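Alr4995 protein (Nostoc sp., PDB 6LRF) is a bifunctional enzyme with arginine dihydrolase and ornithine cyclodeaminase activities, probably converting arginine to ornithine and onward to proline. Local coordinates at residues T388-N393 with L417-K422; F380-I385 with H556-I561; I423-K428 with D603-D608; G292-S297 with L317-G322. All coordinates share one frame; numbering follows the deposited sequence.

Along the chain interaction 4 comes first and is complete before interaction 2 opens; interaction 1 then lies wholly inside the loop that interaction 2 closes, and the segments of interactions 2 and 3 alternate. In space, interactions 2 and 3 are close neighbours, their centres about 12 Å apart, and they share an apolar patch in which Leu-424 meets both Phe-380 and Leu-558. Together they tie the mixed seven-stranded sheet region to the C-terminal Rossmann fold. Interaction 1 lies inside that mixed sheet, its centre about 17 Å from that of interaction 2. Interaction 4 stands apart, its centre about 30 Å or more from the others, on a different six-stranded sheet where a further subunit packs.

Interaction 1: residues T388-N393 with L417-K422; sequences TEVRIN and LLAQCK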
loop_
_atom_site.group_PDB
_atom_site.type_symbol
_atom_site.label_atom_id
_atom_site.label_comp_id
_atom_site.label_asym_id
_atom_site.label_seq_id
_atom_site.Cartn_x
_atom_site.Cartn_y
_atom_site.Cartn_z
ATOM N N THR B 388 9.298 17.860 -33.256
ATOM C CA THR B 388 8.590 19.117 -33.432
ATOM C C THR B 388 9.186 19.873 -34.610
ATOM O O THR B 388 10.403 19.866 -34.794
ATOM C CB THR B 388 8.671 19.977 -32.140
ATOM O OG1 THR B 388 8.047 19.282 -31.050
ATOM C CG2 THR B 388 7.999 21.355 -32.316
ATOM N N GLU B 389 8.327 20.497 -35.418
ATOM C CA GLU B 389 8.771 21.391 -36.491
ATOM C C GLU B 389 8.199 22.790 -36.254
ATOM O O GLU B 389 7.103 22.925 -35.707
ATOM C CB GLU B 389 8.339 20.861 -37.865
ATOM C CG GLU B 389 9.166 19.692 -38.400
ATOM C CD GLU B 389 8.568 19.040 -39.662
ATOM O OE1 GLU B 389 7.464 19.435 -40.099
ATOM O OE2 GLU B 389 9.206 18.121 -40.221
ATOM N N VAL B 390 8.949 23.824 -36.642
ATOM C CA VAL B 390 8.488 25.211 -36.528
ATOM C C VAL B 390 8.633 25.964 -37.868
ATOM O O VAL B 390 9.544 25.683 -38.647
ATOM C CB VAL B 390 9.253 25.953 -35.417
ATOM C CG1 VAL B 390 9.049 25.244 -34.075
ATOM C CG2 VAL B 390 10.733 25.989 -35.725
ATOM N N ARG B 391 7.731 26.906 -38.141
ATOM C CA ARG B 391 7.689 27.581 -39.449
ATOM C C ARG B 391 8.377 28.942 -39.373
ATOM O O ARG B 391 7.917 29.844 -38.667
ATOM C CB ARG B 391 6.245 27.746 -39.931
ATOM C CG ARG B 391 6.065 27.932 -41.460
ATOM C CD ARG B 391 4.570 28.036 -41.779
ATOM N NE ARG B 391 4.247 28.229 -43.193
ATOM C CZ ARG B 391 3.961 29.411 -43.743
ATOM N NH1 ARG B 391 3.994 30.516 -43.014
ATOM N NH2 ARG B 391 3.656 29.495 -45.031
ATOM N N ILE B 392 9.500 29.065 -40.078
ATOM C CA ILE B 392 10.297 30.291 -40.082
ATOM C C ILE B 392 10.382 30.775 -41.528
ATOM O O ILE B 392 10.791 30.013 -42.408
ATOM C CB ILE B 392 11.717 30.062 -39.508
ATOM C CG1 ILE B 392 11.669 29.176 -38.257
ATOM C CG2 ILE B 392 12.450 31.400 -39.249
ATOM C CD1 ILE B 392 10.875 29.786 -37.112
ATOM N N ASN B 393 9.974 32.023 -41.758
ATOM C CA ASN B 393 9.810 32.596 -43.103
ATOM C C ASN B 393 9.317 31.578 -44.149
ATOM O O ASN B 393 10.006 31.293 -45.128
ATOM C CB ASN B 393 11.119 33.241 -43.574
ATOM C CG ASN B 393 10.916 34.204 -44.775
ATOM O OD1 ASN B 393 9.800 34.634 -45.073
ATOM N ND2 ASN B 393 12.008 34.538 -45.452
ATOM N N LEU B 417 19.156 27.862 -41.196
ATOM C CA LEU B 417 18.325 28.084 -40.019
ATOM C C LEU B 417 18.472 26.965 -39.006
ATOM O O LEU B 417 18.384 25.800 -39.355
ATOM C CB LEU B 417 16.858 28.194 -40.424
ATOM C CG LEU B 417 16.380 29.545 -40.918
ATOM C CD1 LEU B 417 15.000 29.374 -41.525
ATOM C CD2 LEU B 417 16.352 30.527 -39.758
ATOM N N LEU B 418 18.686 27.320 -37.752
ATOM C CA LEU B 418 18.772 26.322 -36.705
ATOM C C LEU B 418 17.700 26.542 -35.634
ATOM O O LEU B 418 17.576 27.644 -35.084
ATOM C CB LEU B 418 20.160 26.350 -36.071
ATOM C CG LEU B 418 20.341 25.418 -34.883
ATOM C CD1 LEU B 418 20.160 23.948 -35.304
ATOM C CD2 LEU B 418 21.711 25.670 -34.284
ATOM N N ALA B 419 16.919 25.496 -35.360
ATOM C CA ALA B 419 15.923 25.534 -34.286
ATOM C C ALA B 419 16.363 24.575 -33.189
ATOM O O ALA B 419 16.568 23.391 -33.435
ATOM C CB ALA B 419 14.537 25.170 -34.803
ATOM N N GLN B 420 16.523 25.109 -31.987
ATOM C CA GLN B 420 17.115 24.387 -30.864
ATOM C C GLN B 420 16.266 24.473 -29.607
ATOM O O GLN B 420 15.995 25.553 -29.102
ATOM C CB GLN B 420 18.483 24.969 -30.514
ATOM C CG GLN B 420 19.689 24.216 -30.968
ATOM C CD GLN B 420 20.955 24.995 -30.640
ATOM O OE1 GLN B 420 21.008 26.218 -30.813
ATOM N NE2 GLN B 420 21.966 24.298 -30.140
ATOM N N CYS B 421 15.913 23.321 -29.073
ATOM C CA CYS B 421 15.323 23.226 -27.763
ATOM C C CYS B 421 16.383 23.516 -26.676
ATOM O O CYS B 421 17.424 22.863 -26.606
ATOM C CB CYS B 421 14.736 21.835 -27.622
ATOM S SG CYS B 421 13.576 21.643 -26.367
ATOM N N LYS B 422 16.129 24.514 -25.846
ATOM C CA LYS B 422 17.070 24.888 -24.790
ATOM C C LYS B 422 16.325 25.025 -23.485
ATOM O O LYS B 422 15.216 25.559 -23.462
ATOM C CB LYS B 422 17.771 26.211 -25.104
ATOM C CG LYS B 422 18.787 26.183 -26.241
ATOM C CD LYS B 422 19.360 27.573 -26.410
ATOM C CE LYS B 422 20.819 27.584 -26.815
ATOM N NZ LYS B 422 21.471 28.874 -26.367
#
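Val-390 faces Ala-419 and Ile-392 faces Leu-417 across two strands that run in opposite directions, with CA atoms 7.8 Å apart in the first pair. The strands belong to one mixed, curled beta sheet, but they are not partners in it. Strand 395-400 lies between them and pairs with both; on the 388-392 side its Ile-397 and Val-399 bond to the backbones of Val-390 and Thr-388. The sheet bends enough for residues on its inner side to touch over that middle strand, so the contact is made purely by apolar side chains.

At the buried end the methyl CG2 of Val-390 meets CB of Ala-419 at 4.0 Å. The small alanine lets the valine come in this close to the opposing strand, and Ile-410 of the adjoining strand 407-413 packs against both residues, as a third member of the same apolar cluster. On the other side of the chain's run, Glu-389 forms a salt bridge with Arg-441, and Arg-391 forms salt bridges with Glu-362 and Asp-364.

Toward the more open end, Ile-392 and Leu-417 cross at a slant. The CB of Ile-392 is 3.9 Å from CD1 of Leu-417. CG2 of Ile-392 is the branch that reaches farthest across, because it lies opposite the backbone N while CG1 sits beside that nitrogen (chi1 -43°). That single methyl is straddled by the fork of the leucine, touching CD1 and CD2 of Leu-417 at 4.0 Å each.

Interaction 2: residues F380-I385 with H556-I561; sequences FYVSTI and HHLKVI
Val-382 and Phe-380 lie on an irregular, extended run of loop that passes beside one turn of helix 554-567, the CA of Val-382 coming within 7.6 Å of the CA of Leu-558. The helix is regular here, with Val-560 N bonded to His-556 O. Its partner loop belongs to the LOR/SDH conserved region, whereas the helix is part of the Rossmann fold, so this buried contact is a seam between two parts of the enzyme.

Leu-558 is the helix residue that carries the contact, met at its CB by both loop residues. CZ of Phe-380 stands 4.1 Å from CB of Leu-558, and CG2 of Val-382 reaches the same CB at 4.1 Å. The other valine branch, CG1 of Val-382, leans on CG of Leu-558 at 4.2 Å. It is placed there by lying opposite its own backbone N (chi1 -180°), which spreads the two methyls along the leucine.

Phe-380 comes in edge-on, its side chain crossing that of Leu-558 at about a right angle. The ring's far corner also points at the helix backbone: CZ of Phe-380 is 3.9 Å from O of Leu-558, and that oxygen lies in the ring plane. The faintly positive rim of the ring is thus likely to suit the carbonyl.

Around this seam, Tyr-381 bonds through its backbone to Ile-434 of strand 432-435, Leu-558 also touches Asp-405, and helix 554-567 rests on helix 524-536 through His-557 on Val-528 and Val-560 on Ile-531.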
loop_
_atom_site.group_PDB
_atom_site.type_symbol
_atom_site.label_atom_id
_atom_site.label_comp_id
_atom_site.label_asym_id
_atom_site.label_seq_id
_atom_site.Cartn_x
_atom_site.Cartn_y
_atom_site.Cartn_z
ATOM N N PHE B 380 6.638 32.494 -23.952
ATOM C CA PHE B 380 7.433 31.510 -24.692
ATOM C C PHE B 380 6.679 30.187 -24.793
ATOM O O PHE B 380 5.977 29.774 -23.864
ATOM C CB PHE B 380 8.811 31.297 -24.041
ATOM C CG PHE B 380 8.753 30.697 -22.666
ATOM C CD1 PHE B 380 8.412 31.476 -21.576
ATOM C CD2 PHE B 380 9.057 29.355 -22.465
ATOM C CE1 PHE B 380 8.348 30.934 -20.309
ATOM C CE2 PHE B 380 9.014 28.796 -21.188
ATOM C CZ PHE B 380 8.658 29.590 -20.113
ATOM N N TYR B 381 6.796 29.535 -25.941
ATOM C CA TYR B 381 6.189 28.240 -26.107
ATOM C C TYR B 381 6.993 27.208 -25.305
ATOM O O TYR B 381 8.232 27.275 -25.235
ATOM C CB TYR B 381 6.112 27.872 -27.583
ATOM C CG TYR B 381 5.769 26.423 -27.837
ATOM C CD1 TYR B 381 4.452 25.977 -27.847
ATOM C CD2 TYR B 381 6.775 25.506 -28.111
ATOM C CE1 TYR B 381 4.143 24.618 -28.100
ATOM C CE2 TYR B 381 6.487 24.165 -28.354
ATOM C CZ TYR B 381 5.182 23.723 -28.339
ATOM O OH TYR B 381 4.954 22.381 -28.601
ATOM N N VAL B 382 6.277 26.275 -24.684
ATOM C CA VAL B 382 6.903 25.237 -23.871
ATOM C C VAL B 382 7.007 23.921 -24.629
ATOM O O VAL B 382 6.003 23.338 -25.009
ATOM C CB VAL B 382 6.130 25.012 -22.562
ATOM C CG1 VAL B 382 6.817 23.910 -21.711
ATOM C CG2 VAL B 382 6.054 26.310 -21.777
ATOM N N SER B 383 8.231 23.443 -24.826
ATOM C CA SER B 383 8.453 22.241 -25.625
ATOM C C SER B 383 7.995 20.971 -24.912
ATOM O O SER B 383 7.852 20.928 -23.685
ATOM C CB SER B 383 9.923 22.115 -25.997
ATOM O OG SER B 383 10.686 22.049 -24.808
ATOM N N THR B 384 7.765 19.942 -25.715
ATOM C CA THR B 384 7.300 18.638 -25.249
ATOM C C THR B 384 8.387 17.604 -25.543
ATOM O O THR B 384 9.447 17.954 -26.080
ATOM C CB THR B 384 5.988 18.240 -25.949
ATOM O OG1 THR B 384 6.247 18.006 -27.338
ATOM C CG2 THR B 384 4.966 19.373 -25.835
ATOM N N ILE B 385 8.134 16.338 -25.244
ATOM C CA ILE B 385 9.128 15.314 -25.581
ATOM C C ILE B 385 9.112 14.973 -27.071
ATOM O O ILE B 385 10.020 14.296 -27.568
ATOM C CB ILE B 385 8.918 14.003 -24.790
ATOM C CG1 ILE B 385 7.627 13.304 -25.240
ATOM C CG2 ILE B 385 8.922 14.264 -23.283
ATOM C CD1 ILE B 385 7.396 11.931 -24.591
ATOM N N HIS B 556 1.780 26.664 -17.031
ATOM C CA HIS B 556 1.667 27.444 -15.807
ATOM C C HIS B 556 2.902 27.264 -14.923
ATOM O O HIS B 556 3.382 28.217 -14.299
ATOM C CB HIS B 556 0.402 27.059 -15.027
ATOM C CG HIS B 556 -0.859 27.660 -15.576
ATOM N ND1 HIS B 556 -2.060 27.629 -14.894
ATOM C CD2 HIS B 556 -1.108 28.306 -16.741
ATOM C CE1 HIS B 556 -2.987 28.236 -15.612
ATOM N NE2 HIS B 556 -2.437 28.662 -16.735
ATOM N N HIS B 557 3.409 26.035 -14.871
ATOM C CA HIS B 557 4.573 25.703 -14.046
ATOM C C HIS B 557 5.860 26.395 -14.520
ATOM O O HIS B 557 6.567 27.040 -13.740
ATOM C CB HIS B 557 4.769 24.194 -14.044
ATOM C CG HIS B 557 5.577 23.691 -12.892
ATOM N ND1 HIS B 557 5.114 23.704 -11.589
ATOM C CD2 HIS B 557 6.821 23.156 -12.847
ATOM C CE1 HIS B 557 6.036 23.191 -10.793
ATOM N NE2 HIS B 557 7.080 22.853 -11.528
ATOM N N LEU B 558 6.156 26.241 -15.806
ATOM C CA LEU B 558 7.302 26.886 -16.441
ATOM C C LEU B 558 7.180 28.408 -16.424
ATOM O O LEU B 558 8.189 29.103 -16.258
ATOM C CB LEU B 558 7.454 26.394 -17.886
ATOM C CG LEU B 558 8.411 25.220 -18.081
ATOM C CD1 LEU B 558 9.856 25.681 -17.851
ATOM C CD2 LEU B 558 8.056 24.071 -17.143
ATOM N N LYS B 559 5.957 28.922 -16.599
ATOM C CA LYS B 559 5.737 30.368 -16.515
ATOM C C LYS B 559 6.163 30.907 -15.171
ATOM O O LYS B 559 6.793 31.959 -15.080
ATOM C CB LYS B 559 4.267 30.732 -16.750
ATOM C CG LYS B 559 3.931 32.153 -16.325
ATOM C CD LYS B 559 2.591 32.625 -16.887
ATOM C CE LYS B 559 2.437 34.136 -16.726
ATOM N NZ LYS B 559 1.373 34.689 -17.620
ATOM N N VAL B 560 5.802 30.194 -14.111
ATOM C CA VAL B 560 6.146 30.645 -12.778
ATOM C C VAL B 560 7.660 30.650 -12.595
ATOM O O VAL B 560 8.224 31.591 -12.034
ATOM C CB VAL B 560 5.485 29.761 -11.691
ATOM C CG1 VAL B 560 6.129 30.005 -10.321
ATOM C CG2 VAL B 560 3.975 30.012 -11.650
ATOM N N ILE B 561 8.318 29.600 -13.076
ATOM C CA ILE B 561 9.762 29.491 -12.908
ATOM C C ILE B 561 10.446 30.619 -13.662
ATOM O O ILE B 561 11.292 31.327 -13.106
ATOM C CB ILE B 561 10.281 28.128 -13.380
ATOM C CG1 ILE B 561 9.797 27.046 -12.391
ATOM C CG2 ILE B 561 11.814 28.148 -13.487
ATOM C CD1 ILE B 561 10.106 25.612 -12.822
#

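Interaction 3: residues I423-K428 with D603-D608; sequences ILRDLK and DGPLPD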
loop_
_atom_site.group_PDB
_atom_site.type_symbol
_atom_site.label_atom_id
_atom_site.label_comp_id
_atom_site.label_asym_id
_atom_site.label_seq_id
_atom_site.Cartn_x
_atom_site.Cartn_y
_atom_site.Cartn_z
ATOM N N ILE B 423 16.919 24.554 -22.397
ATOM C CA ILE B 423 16.344 24.817 -21.079
ATOM C C ILE B 423 16.537 26.293 -20.733
ATOM O O ILE B 423 17.445 26.935 -21.248
ATOM C CB ILE B 423 16.967 23.929 -19.983
ATOM C CG1 ILE B 423 18.477 24.186 -19.906
ATOM C CG2 ILE B 423 16.650 22.447 -20.263
ATOM C CD1 ILE B 423 19.175 23.442 -18.778
ATOM N N LEU B 424 15.682 26.820 -19.863
ATOM C CA LEU B 424 15.603 28.258 -19.636
ATOM C C LEU B 424 16.931 28.876 -19.236
ATOM O O LEU B 424 17.318 29.916 -19.772
ATOM C CB LEU B 424 14.565 28.571 -18.559
ATOM C CG LEU B 424 13.109 28.205 -18.855
ATOM C CD1 LEU B 424 12.214 28.569 -17.669
ATOM C CD2 LEU B 424 12.620 28.885 -20.105
ATOM N N ARG B 425 17.630 28.249 -18.291
ATOM C CA ARG B 425 18.859 28.841 -17.756
ATOM C C ARG B 425 19.987 28.903 -18.795
ATOM O O ARG B 425 20.960 29.624 -18.601
ATOM C CB ARG B 425 19.338 28.078 -16.509
ATOM C CG ARG B 425 19.785 26.644 -16.746
ATOM C CD ARG B 425 20.471 26.094 -15.503
ATOM N NE ARG B 425 20.999 24.736 -15.686
ATOM C CZ ARG B 425 20.384 23.648 -15.244
ATOM N NH1 ARG B 425 19.226 23.766 -14.617
ATOM N NH2 ARG B 425 20.909 22.445 -15.423
ATOM N N ASP B 426 19.856 28.172 -19.900
ATOM C CA ASP B 426 20.874 28.213 -20.964
ATOM C C ASP B 426 20.589 29.230 -22.067
ATOM O O ASP B 426 21.341 29.306 -23.041
ATOM C CB ASP B 426 21.038 26.842 -21.627
ATOM C CG ASP B 426 21.623 25.792 -20.686
ATOM O OD1 ASP B 426 22.271 26.161 -19.682
ATOM O OD2 ASP B 426 21.449 24.587 -20.976
ATOM N N LEU B 427 19.500 29.989 -21.946
ATOM C CA LEU B 427 19.190 30.992 -22.966
ATOM C C LEU B 427 20.141 32.175 -22.824
ATOM O O LEU B 427 20.467 32.581 -21.712
ATOM C CB LEU B 427 17.738 31.456 -22.855
ATOM C CG LEU B 427 16.651 30.432 -23.167
ATOM C CD1 LEU B 427 15.275 30.983 -22.792
ATOM C CD2 LEU B 427 16.691 30.041 -24.618
ATOM N N LYS B 428 20.582 32.724 -23.948
ATOM C CA LYS B 428 21.479 33.881 -23.926
ATOM C C LYS B 428 20.824 35.121 -24.528
ATOM O O LYS B 428 20.123 35.020 -25.540
ATOM C CB LYS B 428 22.765 33.560 -24.692
ATOM C CG LYS B 428 23.613 32.482 -24.037
ATOM C CD LYS B 428 24.329 33.035 -22.804
ATOM C CE LYS B 428 25.365 32.046 -22.249
ATOM N NZ LYS B 428 24.740 30.912 -21.493
ATOM N N ASP B 603 13.580 21.618 -11.912
ATOM C CA ASP B 603 13.297 22.443 -13.088
ATOM C C ASP B 603 13.673 23.907 -12.812
ATOM O O ASP B 603 13.337 24.457 -11.762
ATOM C CB ASP B 603 11.819 22.346 -13.491
ATOM C CG ASP B 603 11.379 20.912 -13.797
ATOM O OD1 ASP B 603 11.893 20.322 -14.785
ATOM O OD2 ASP B 603 10.508 20.382 -13.058
ATOM N N GLY B 604 14.371 24.532 -13.753
ATOM C CA GLY B 604 14.859 25.892 -13.583
ATOM C C GLY B 604 16.354 25.911 -13.316
ATOM O O GLY B 604 17.165 25.842 -14.254
ATOM N N PRO B 605 16.737 25.988 -12.033
ATOM C CA PRO B 605 15.847 26.114 -10.867
ATOM C C PRO B 605 15.436 27.552 -10.573
ATOM O O PRO B 605 15.731 28.460 -11.361
ATOM C CB PRO B 605 16.704 25.572 -9.723
ATOM C CG PRO B 605 18.103 26.002 -10.104
ATOM C CD PRO B 605 18.157 25.916 -11.636
ATOM N N LEU B 606 14.754 27.758 -9.452
ATOM C CA LEU B 606 14.575 29.105 -8.942
ATOM C C LEU B 606 15.954 29.648 -8.603
ATOM O O LEU B 606 16.887 28.879 -8.337
ATOM C CB LEU B 606 13.655 29.122 -7.717
ATOM C CG LEU B 606 12.264 28.559 -8.025
ATOM C CD1 LEU B 606 11.458 28.423 -6.752
ATOM C CD2 LEU B 606 11.515 29.430 -9.060
ATOM N N PRO B 607 16.110 30.977 -8.649
ATOM C CA PRO B 607 17.411 31.548 -8.292
ATOM C C PRO B 607 17.714 31.361 -6.814
ATOM O O PRO B 607 18.874 31.390 -6.417
ATOM C CB PRO B 607 17.263 33.035 -8.648
ATOM C CG PRO B 607 15.812 33.272 -8.784
ATOM C CD PRO B 607 15.172 31.979 -9.176
ATOM N N ASP B 608 16.687 31.158 -5.998
ATOM C CA ASP B 608 16.906 30.950 -4.565
ATOM C C ASP B 608 17.471 29.559 -4.246
ATOM O O ASP B 608 18.055 29.350 -3.187
ATOM C CB ASP B 608 15.600 31.139 -3.792
ATOM C CG ASP B 608 15.064 32.579 -3.880
ATOM O OD1 ASP B 608 14.550 32.976 -4.952
ATOM O OD2 ASP B 608 15.162 33.304 -2.870
HETATM O O HOH W 1 16.419 25.988 -16.847
#
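Arg-425, in the short 3-10 turn 424-426 that follows a strand of the mixed sheet, reaches over to the Gly-604/cis-Pro-605 corner of the Rossmann fold. NH1 of Arg-425 donates to O of Gly-604 at 2.9 Å, with an N-H...O angle of 149°. The oxygen lies near the guanidinium plane, although the nitrogen stands 44° above the carbonyl plane. A water adds a second grip on this oxygen: it accepts from Arg-425 N at 2.9 Å and donates to Gly-604 O at 2.7 Å.

Extended from CG to NE, the arginine also lays its aliphatic chain past the carbonyl, with CD of Arg-425 3.5 Å from O of Gly-604. Ile-423 CD1 sits 3.7 Å over the guanidinium centre of Arg-425, and NH2 goes to Gln-617 of the second subunit. A leucine in its place would probably leave the Gly-604 carbonyl with one donor fewer and Gln-617 of the second subunit without its mate.

At the backbone angles of Gly-604, a side chain would run into O of Asp-603. This loop leads from strand 594-597 to helix 613-624, the long crossover between the third and fourth strands characteristic of a Rossmann fold.

Interaction 4: residues G292-S297 with L317-G322; sequences GHLLDS and LNFNLG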
loop_
_atom_site.group_PDB
_atom_site.type_symbol
_atom_site.label_atom_id
_atom_site.label_comp_id
_atom_site.label_asym_id
_atom_site.label_seq_id
_atom_site.Cartn_x
_atom_site.Cartn_y
_atom_site.Cartn_z
ATOM N N GLY B 292 -6.382 10.826 -39.324
ATOM C CA GLY B 292 -5.903 9.552 -38.808
ATOM C C GLY B 292 -7.013 8.534 -38.680
ATOM O O GLY B 292 -8.022 8.619 -39.387
ATOM N N HIS B 293 -6.827 7.558 -37.796
ATOM C CA HIS B 293 -7.872 6.577 -37.515
ATOM C C HIS B 293 -8.721 7.102 -36.360
ATOM O O HIS B 293 -8.635 6.631 -35.228
ATOM C CB HIS B 293 -7.267 5.207 -37.193
ATOM C CG HIS B 293 -6.369 4.679 -38.270
ATOM N ND1 HIS B 293 -5.019 4.475 -38.078
ATOM C CD2 HIS B 293 -6.623 4.334 -39.555
ATOM C CE1 HIS B 293 -4.483 4.013 -39.195
ATOM N NE2 HIS B 293 -5.433 3.927 -40.109
ATOM N N LEU B 294 -9.540 8.093 -36.663
ATOM C CA LEU B 294 -10.082 8.958 -35.628
ATOM C C LEU B 294 -11.056 8.237 -34.708
ATOM O O LEU B 294 -11.034 8.436 -33.498
ATOM C CB LEU B 294 -10.756 10.165 -36.266
ATOM C CG LEU B 294 -9.849 11.066 -37.112
ATOM C CD1 LEU B 294 -10.607 12.316 -37.587
ATOM C CD2 LEU B 294 -8.587 11.452 -36.348
ATOM N N LEU B 295 -11.893 7.386 -35.284
ATOM C CA LEU B 295 -12.953 6.762 -34.510
ATOM C C LEU B 295 -12.467 5.690 -33.569
ATOM O O LEU B 295 -12.953 5.610 -32.439
ATOM C CB LEU B 295 -14.004 6.166 -35.430
ATOM C CG LEU B 295 -14.872 7.251 -36.045
ATOM C CD1 LEU B 295 -16.025 6.600 -36.770
ATOM C CD2 LEU B 295 -15.343 8.196 -34.964
ATOM N N ASP B 296 -11.522 4.861 -34.007
ATOM C CA ASP B 296 -11.130 3.726 -33.167
ATOM C C ASP B 296 -9.932 4.011 -32.262
ATOM O O ASP B 296 -9.741 3.334 -31.256
ATOM C CB ASP B 296 -10.848 2.478 -34.020
ATOM C CG ASP B 296 -9.686 2.656 -34.975
ATOM O OD1 ASP B 296 -8.531 2.744 -34.506
ATOM O OD2 ASP B 296 -9.927 2.684 -36.203
ATOM N N SER B 297 -9.126 5.007 -32.594
ATOM C CA SER B 297 -8.014 5.339 -31.716
ATOM C C SER B 297 -8.488 6.217 -30.558
ATOM O O SER B 297 -7.800 6.342 -29.543
ATOM C CB SER B 297 -6.899 6.031 -32.488
ATOM O OG SER B 297 -7.333 7.273 -33.017
ATOM N N LEU B 317 -17.181 20.536 -37.430
ATOM C CA LEU B 317 -17.779 21.086 -38.639
ATOM C C LEU B 317 -18.023 20.029 -39.710
ATOM O O LEU B 317 -18.940 20.161 -40.529
ATOM C CB LEU B 317 -16.896 22.191 -39.193
ATOM C CG LEU B 317 -16.742 23.293 -38.147
ATOM C CD1 LEU B 317 -15.905 24.431 -38.688
ATOM C CD2 LEU B 317 -18.126 23.773 -37.700
ATOM N N ASN B 318 -17.202 18.982 -39.708
ATOM C CA ASN B 318 -17.356 17.915 -40.682
ATOM C C ASN B 318 -16.500 16.705 -40.350
ATOM O O ASN B 318 -15.525 16.794 -39.605
ATOM C CB ASN B 318 -17.010 18.413 -42.089
ATOM C CG ASN B 318 -15.631 19.019 -42.165
ATOM O OD1 ASN B 318 -14.630 18.302 -42.201
ATOM N ND2 ASN B 318 -15.564 20.352 -42.183
ATOM N N PHE B 319 -16.864 15.573 -40.929
ATOM C CA PHE B 319 -16.148 14.327 -40.713
ATOM C C PHE B 319 -16.112 13.562 -42.024
ATOM O O PHE B 319 -17.164 13.259 -42.597
ATOM C CB PHE B 319 -16.831 13.501 -39.625
ATOM C CG PHE B 319 -16.023 12.345 -39.140
ATOM C CD1 PHE B 319 -15.235 12.463 -38.009
ATOM C CD2 PHE B 319 -16.061 11.128 -39.808
ATOM C CE1 PHE B 319 -14.483 11.396 -37.550
ATOM C CE2 PHE B 319 -15.302 10.051 -39.357
ATOM C CZ PHE B 319 -14.515 10.190 -38.227
ATOM N N ASN B 320 -14.908 13.278 -42.515
ATOM C CA ASN B 320 -14.746 12.421 -43.681
ATOM C C ASN B 320 -14.272 11.034 -43.245
ATOM O O ASN B 320 -13.156 10.878 -42.750
ATOM C CB ASN B 320 -13.767 13.047 -44.678
ATOM C CG ASN B 320 -14.322 14.318 -45.319
ATOM O OD1 ASN B 320 -15.307 14.897 -44.844
ATOM N ND2 ASN B 320 -13.688 14.759 -46.403
ATOM N N LEU B 321 -15.149 10.049 -43.405
ATOM C CA LEU B 321 -14.899 8.679 -42.970
ATOM C C LEU B 321 -14.047 7.885 -43.953
ATOM O O LEU B 321 -14.404 7.764 -45.118
ATOM C CB LEU B 321 -16.222 7.935 -42.774
ATOM C CG LEU B 321 -16.058 6.479 -42.321
ATOM C CD1 LEU B 321 -15.470 6.414 -40.902
ATOM C CD2 LEU B 321 -17.384 5.712 -42.415
ATOM N N GLY B 322 -12.953 7.312 -43.472
ATOM C CA GLY B 322 -12.194 6.362 -44.276
ATOM C C GLY B 322 -13.035 5.185 -44.769
ATOM O O GLY B 322 -13.908 4.695 -44.061
#
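Leu-295 and Phe-319, which press together within this chain, each also meet their own counterparts in the third subunit: Leu-295 packs on Leu-295 there, and the two Phe-319 rings meet with their planes at about 50°. Within the chain, CZ of Phe-319 rests 3.7 Å from CG of Leu-295 and 3.9 Å from CD2 of Leu-295. The neighbouring ring corner, CE1 of Phe-319, meets CD1 of Leu-294 at 4.0 Å. The phenyl reaches this far because its CG swings opposite the backbone N (chi1 -168°).

Phe-319 rides on strand 313-320, the outermost strand within this chain of a mixed six-stranded sheet, just after a classic beta bulge in which Leu-317 and Asn-318 face Glu-332. The two leucines come from the short, weakly bonded helical turn that follows strand 280-292. With an alanine in place of Leu-295, CZ of Phe-319 would probably lose the leucine branch it rests on, and a gap is likely to open toward Leu-295 of the third subunit.

Leu-321 brings CD1 to CD1 of Leu-295 at 4.2 Å, and Leu-321 CD1 also lies at the Phe-319 ring edge, in its plane. Behind the leucines, Ser-297 OG donates to O of His-293 at 2.6 Å.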